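Local coordinates for orotidine 5'-phosphate decarboxylase (Sulfolobus solfataricus, PDB 4DBD), which probably catalyses the decarboxylation of orotidine 5'-monophosphate to uridine 5'-monophosphate, the last step of de novo UMP synthesis, at residues 10-19 against 45-53. Numbering follows the deposited sequence.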
ATOM      1  N   MET A  10       7.062  -1.610 -14.394  1.00 17.83           N
ATOM      2  CA  MET A  10       6.924  -0.312 -15.031  1.00 19.80           C
ATOM      3  C   MET A  10       6.549   0.745 -14.012  1.00 25.35           C
ATOM      4  O   MET A  10       5.373   1.051 -13.816  1.00 26.30           O
ATOM      5  CB  MET A  10       5.921  -0.357 -16.185  1.00 26.09           C
ATOM      6  CG  MET A  10       5.943   0.904 -17.018  1.00 28.94           C
ATOM      7  SD  MET A  10       5.347   0.639 -18.699  1.00 30.37           S
ATOM      8  CE  MET A  10       3.650   0.159 -18.364  1.00 20.51           C
ATOM      9  N   ASP A  11       7.569   1.294 -13.364  1.00 21.14           N
ATOM     10  CA  ASP A  11       7.391   2.333 -12.359  1.00 19.52           C
ATOM     11  C   ASP A  11       7.752   3.702 -12.940  1.00 29.68           C
ATOM     12  O   ASP A  11       7.647   4.729 -12.265  1.00 33.75           O
ATOM     13  CB  ASP A  11       8.260   2.018 -11.137  1.00 21.66           C
ATOM     14  CG  ASP A  11       7.834   0.746 -10.439  1.00 19.73           C
ATOM     15  OD1 ASP A  11       6.611   0.572 -10.206  1.00 20.80           O
ATOM     16  OD2 ASP A  11       8.719  -0.084 -10.126  1.00 23.02           O
ATOM     17  N   LYS A  12       8.196   3.698 -14.196  1.00 25.59           N
ATOM     18  CA  LYS A  12       8.302   4.907 -15.003  1.00 22.47           C
ATOM     19  C   LYS A  12       7.671   4.606 -16.351  1.00 24.85           C
ATOM     20  O   LYS A  12       7.737   3.468 -16.824  1.00 27.16           O
ATOM     21  CB  LYS A  12       9.763   5.299 -15.213  1.00 27.37           C
ATOM     22  CG  LYS A  12      10.380   6.116 -14.097  1.00 25.68           C
ATOM     23  CD  LYS A  12      11.778   6.540 -14.521  1.00 28.88           C
ATOM     24  CE  LYS A  12      12.432   7.479 -13.527  1.00 36.84           C
ATOM     25  NZ  LYS A  12      13.818   7.793 -13.982  1.00 35.37           N
ATOM     26  N   PRO A  13       7.066   5.625 -16.983  1.00 26.72           N
ATOM     27  CA  PRO A  13       6.423   5.466 -18.290  1.00 25.85           C
ATOM     28  C   PRO A  13       7.368   4.957 -19.380  1.00 27.86           C
ATOM     29  O   PRO A  13       8.493   5.452 -19.505  1.00 27.06           O
ATOM     30  CB  PRO A  13       5.970   6.892 -18.622  1.00 24.63           C
ATOM     31  CG  PRO A  13       5.762   7.535 -17.285  1.00 24.92           C
ATOM     32  CD  PRO A  13       6.848   6.968 -16.417  1.00 30.01           C
ATOM     33  N   LEU A  14       6.914   3.958 -20.131  1.00 27.02           N
ATOM     34  CA  LEU A  14       7.548   3.573 -21.388  1.00 27.67           C
ATOM     35  C   LEU A  14       6.521   3.748 -22.511  1.00 22.92           C
ATOM     36  O   LEU A  14       5.320   3.617 -22.284  1.00 24.75           O
ATOM     37  CB  LEU A  14       8.041   2.126 -21.344  1.00 23.05           C
ATOM     38  CG  LEU A  14       9.332   1.858 -20.570  1.00 22.26           C
ATOM     39  CD1 LEU A  14       9.829   0.445 -20.827  1.00 24.21           C
ATOM     40  CD2 LEU A  14      10.402   2.862 -20.962  1.00 21.03           C
ATOM     41  N   SER A  15       6.985   4.037 -23.723  1.00 27.00           N
ATOM     42  CA  SER A  15       6.059   4.308 -24.821  1.00 30.42           C
ATOM     43  C   SER A  15       5.334   3.040 -25.254  1.00 28.68           C
ATOM     44  O   SER A  15       5.813   1.930 -25.031  1.00 28.93           O
ATOM     45  CB  SER A  15       6.796   4.891 -26.023  1.00 27.22           C
ATOM     46  OG  SER A  15       7.303   3.844 -26.831  1.00 38.91           O
ATOM     47  N   TYR A  16       4.186   3.213 -25.903  1.00 30.73           N
ATOM     48  CA  TYR A  16       3.410   2.077 -26.361  1.00 31.54           C
ATOM     49  C   TYR A  16       4.191   1.232 -27.355  1.00 20.23           C
ATOM     50  O   TYR A  16       4.105   0.010 -27.336  1.00 30.47           O
ATOM     51  CB  TYR A  16       2.092   2.541 -26.983  1.00 28.65           C
ATOM     52  CG  TYR A  16       1.133   1.408 -27.280  1.00 35.19           C
ATOM     53  CD1 TYR A  16       0.285   0.921 -26.297  1.00 32.13           C
ATOM     54  CD2 TYR A  16       1.078   0.828 -28.545  1.00 40.55           C
ATOM     55  CE1 TYR A  16      -0.596  -0.118 -26.560  1.00 36.38           C
ATOM     56  CE2 TYR A  16       0.201  -0.205 -28.822  1.00 40.27           C
ATOM     57  CZ  TYR A  16      -0.633  -0.677 -27.825  1.00 46.38           C
ATOM     58  OH  TYR A  16      -1.506  -1.712 -28.094  1.00 40.07           O
ATOM     59  N   GLN A  17       4.934   1.886 -28.247  1.00 31.28           N
ATOM     60  CA  GLN A  17       5.684   1.154 -29.264  1.00 35.56           C
ATOM     61  C   GLN A  17       6.741   0.241 -28.640  1.00 30.00           C
ATOM     62  O   GLN A  17       6.892  -0.912 -29.049  1.00 26.69           O
ATOM     63  CB  GLN A  17       6.310   2.111 -30.284  1.00 34.64           C
ATOM     64  CG  GLN A  17       5.294   3.019 -30.959  1.00 33.56           C
ATOM     65  CD  GLN A  17       4.140   2.245 -31.577  1.00 38.98           C
ATOM     66  OE1 GLN A  17       4.335   1.171 -32.151  1.00 43.78           O
ATOM     67  NE2 GLN A  17       2.927   2.786 -31.458  1.00 40.51           N
ATOM     68  N   VAL A  18       7.457   0.755 -27.641  1.00 33.71           N
ATOM     69  CA  VAL A  18       8.432  -0.050 -26.897  1.00 33.64           C
ATOM     70  C   VAL A  18       7.792  -1.290 -26.273  1.00 24.73           C
ATOM     71  O   VAL A  18       8.303  -2.408 -26.404  1.00 30.75           O
ATOM     72  CB  VAL A  18       9.107   0.786 -25.778  1.00 38.40           C
ATOM     73  CG1 VAL A  18       9.917  -0.106 -24.838  1.00 37.20           C
ATOM     74  CG2 VAL A  18       9.976   1.880 -26.377  1.00 37.47           C
ATOM     75  N   LEU A  19       6.665  -1.091 -25.597  1.00 28.26           N
ATOM     76  CA  LEU A  19       5.992  -2.199 -24.931  1.00 32.59           C
ATOM     77  C   LEU A  19       5.555  -3.277 -25.925  1.00 26.62           C
ATOM     78  O   LEU A  19       5.543  -4.456 -25.601  1.00 26.28           O
ATOM     79  CB  LEU A  19       4.809  -1.690 -24.098  1.00 32.02           C
ATOM     80  CG  LEU A  19       5.207  -0.680 -23.015  1.00 23.03           C
ATOM     81  CD1 LEU A  19       3.989  -0.059 -22.331  1.00 22.48           C
ATOM     82  CD2 LEU A  19       6.121  -1.339 -21.988  1.00 24.35           C
ATOM     83  N   ARG A  45      -4.439   3.062 -18.226  1.00 24.01           N
ATOM     84  CA  ARG A  45      -5.261   2.016 -18.832  1.00 24.46           C
ATOM     85  C   ARG A  45      -5.061   1.939 -20.350  1.00 26.03           C
ATOM     86  O   ARG A  45      -4.923   0.852 -20.921  1.00 27.34           O
ATOM     87  CB  ARG A  45      -6.743   2.236 -18.491  1.00 33.14           C
ATOM     88  CG  ARG A  45      -7.087   2.027 -17.017  1.00 39.70           C
ATOM     89  CD  ARG A  45      -8.590   2.075 -16.761  1.00 49.53           C
ATOM     90  NE  ARG A  45      -8.962   1.454 -15.486  1.00 49.81           N
ATOM     91  CZ  ARG A  45      -9.418   0.206 -15.358  1.00 37.52           C
ATOM     92  NH1 ARG A  45      -9.580  -0.571 -16.428  1.00 42.83           N
ATOM     93  NH2 ARG A  45      -9.723  -0.267 -14.161  1.00 41.96           N
ATOM     94  N   GLU A  46      -5.046   3.100 -20.998  1.00 26.30           N
ATOM     95  CA  GLU A  46      -4.802   3.175 -22.435  1.00 25.07           C
ATOM     96  C   GLU A  46      -3.472   2.524 -22.808  1.00 26.71           C
ATOM     97  O   GLU A  46      -3.378   1.776 -23.777  1.00 27.75           O
ATOM     98  CB  GLU A  46      -4.805   4.636 -22.885  1.00 26.15           C
ATOM     99  CG  GLU A  46      -4.528   4.810 -24.365  1.00 30.96           C
ATOM    100  CD  GLU A  46      -4.702   6.239 -24.831  1.00 29.54           C
ATOM    101  OE1 GLU A  46      -5.027   7.107 -23.995  1.00 27.34           O
ATOM    102  OE2 GLU A  46      -4.514   6.496 -26.038  1.00 33.96           O
ATOM    103  N   LEU A  47      -2.439   2.818 -22.027  1.00 24.20           N
ATOM    104  CA  LEU A  47      -1.108   2.296 -22.296  1.00 26.13           C
ATOM    105  C   LEU A  47      -1.073   0.767 -22.359  1.00 23.85           C
ATOM    106  O   LEU A  47      -0.300   0.185 -23.123  1.00 25.26           O
ATOM    107  CB  LEU A  47      -0.128   2.795 -21.221  1.00 27.48           C
ATOM    108  CG  LEU A  47       1.357   2.533 -21.481  1.00 27.58           C
ATOM    109  CD1 LEU A  47       1.784   3.102 -22.824  1.00 24.46           C
ATOM    110  CD2 LEU A  47       2.218   3.106 -20.360  1.00 30.61           C
ATOM    111  N   LEU A  48      -1.912   0.119 -21.552  1.00 26.81           N
ATOM    112  CA  LEU A  48      -1.843  -1.332 -21.378  1.00 28.87           C
ATOM    113  C   LEU A  48      -2.767  -2.147 -22.280  1.00 39.53           C
ATOM    114  O   LEU A  48      -2.753  -3.376 -22.237  1.00 35.62           O
ATOM    115  CB  LEU A  48      -2.128  -1.687 -19.915  1.00 30.78           C
ATOM    116  CG  LEU A  48      -1.033  -1.258 -18.944  1.00 32.86           C
ATOM    117  CD1 LEU A  48      -1.533  -1.342 -17.516  1.00 25.45           C
ATOM    118  CD2 LEU A  48       0.216  -2.110 -19.135  1.00 41.50           C
ATOM    119  N   ILE A  49      -3.558  -1.463 -23.100  1.00 32.86           N
ATOM    120  CA  ILE A  49      -4.662  -2.111 -23.810  1.00 36.09           C
ATOM    121  C   ILE A  49      -4.295  -3.225 -24.797  1.00 35.72           C
ATOM    122  O   ILE A  49      -4.761  -4.356 -24.648  1.00 50.39           O
ATOM    123  CB  ILE A  49      -5.572  -1.076 -24.491  1.00 39.77           C
ATOM    124  CG1 ILE A  49      -6.561  -0.508 -23.469  1.00 36.83           C
ATOM    125  CG2 ILE A  49      -6.322  -1.710 -25.655  1.00 46.97           C
ATOM    126  CD1 ILE A  49      -7.440   0.607 -24.009  1.00 35.61           C
ATOM    127  N   GLY A  50      -3.471  -2.922 -25.794  1.00 46.05           N
ATOM    128  CA  GLY A  50      -3.185  -3.894 -26.839  1.00 50.22           C
ATOM    129  C   GLY A  50      -2.171  -4.975 -26.492  1.00 54.19           C
ATOM    130  O   GLY A  50      -2.033  -5.961 -27.221  1.00 55.82           O
ATOM    131  N   LEU A  51      -1.477  -4.805 -25.369  1.00 45.86           N
ATOM    132  CA  LEU A  51      -0.320  -5.634 -25.036  1.00 42.25           C
ATOM    133  C   LEU A  51      -0.644  -7.113 -24.831  1.00 42.34           C
ATOM    134  O   LEU A  51      -1.480  -7.464 -23.999  1.00 49.53           O
ATOM    135  CB  LEU A  51       0.379  -5.077 -23.794  1.00 45.88           C
ATOM    136  CG  LEU A  51       0.742  -3.591 -23.839  1.00 46.65           C
ATOM    137  CD1 LEU A  51       1.494  -3.184 -22.582  1.00 32.50           C
ATOM    138  CD2 LEU A  51       1.565  -3.270 -25.080  1.00 36.29           C
ATOM    139  N   ASP A  52       0.029  -7.973 -25.589  1.00 44.01           N
ATOM    140  CA  ASP A  52      -0.131  -9.411 -25.437  1.00 42.54           C
ATOM    141  C   ASP A  52       0.947 -10.006 -24.537  1.00 45.88           C
ATOM    142  O   ASP A  52       1.931 -10.582 -25.018  1.00 40.31           O
ATOM    143  CB  ASP A  52      -0.111 -10.121 -26.794  1.00 48.72           C
ATOM    144  CG  ASP A  52      -0.245 -11.634 -26.661  1.00 52.68           C
ATOM    145  OD1 ASP A  52      -1.102 -12.094 -25.871  1.00 47.67           O
ATOM    146  OD2 ASP A  52       0.511 -12.366 -27.337  1.00 55.33           O
ATOM    147  N   VAL A  53       0.759  -9.857 -23.232  1.00 40.01           N
ATOM    148  CA  VAL A  53       1.604 -10.539 -22.268  1.00 39.28           C
ATOM    149  C   VAL A  53       0.731 -11.477 -21.449  1.00 38.63           C
ATOM    150  O   VAL A  53      -0.488 -11.293 -21.374  1.00 41.04           O
ATOM    151  CB  VAL A  53       2.372  -9.543 -21.363  1.00 35.69           C
ATOM    152  CG1 VAL A  53       3.348  -8.730 -22.194  1.00 34.58           C
ATOM    153  CG2 VAL A  53       1.408  -8.627 -20.634  1.00 33.09           C
TER
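Leu47 and Leu19 make the helix-to-helix part of this contact in a TIM barrel through aliphatic branches: their side chains cross at about a right angle, with Leu19 CD1 3.8 Å from Leu47 CG. Leu47 holds CG anti to its backbone N (chi1 -170°), which carries both methyls towards 10-19. There Leu47 CD2 meets Met10 CE tip to tip at 3.8 Å, while Leu47 CD1 lies 3.6 Å from Leu14 O. A bend at chi3 (63°) brings Met10 CE to this Leu47 methyl and to Leu48 CD2. Further along, Leu51 sets CD2 against Leu19 CB at 3.7 Å, and the same methyl approaches Tyr16 CE1 obliquely.

The polar side of the contact belongs to Tyr16, whose ring lies edge-on to the backbone of Leu47 and Gly50. Leu47 O lies near the ring plane, 3.3 Å from Tyr16 CD1; this carbonyl is buried here without any hydrogen-bond partner, so the aromatic C-H edge is what it faces. The hydroxyl continues to Gly50, with Tyr16 OH 3.0 Å from Gly50 CA, where a CB would run into it. A serine in place of Tyr16 would probably open a gap beside Leu51 and uncover Leu47 O. Ser15 caps the tyrosine's helix, its OG accepting from Val18 N in a nearly straight bond (173°).

Outside the parallel barrel, the start of helix 16-22, with the strand end and loop before it, meets helix 41-48 and the loop leading to strand 55-62. Leu35 and Leu39 of helix 33-39 adjoin Met10 and Leu47 respectively, and strand 28-32 lies beneath, with Val31 against Leu48 and Ile29 against Leu51.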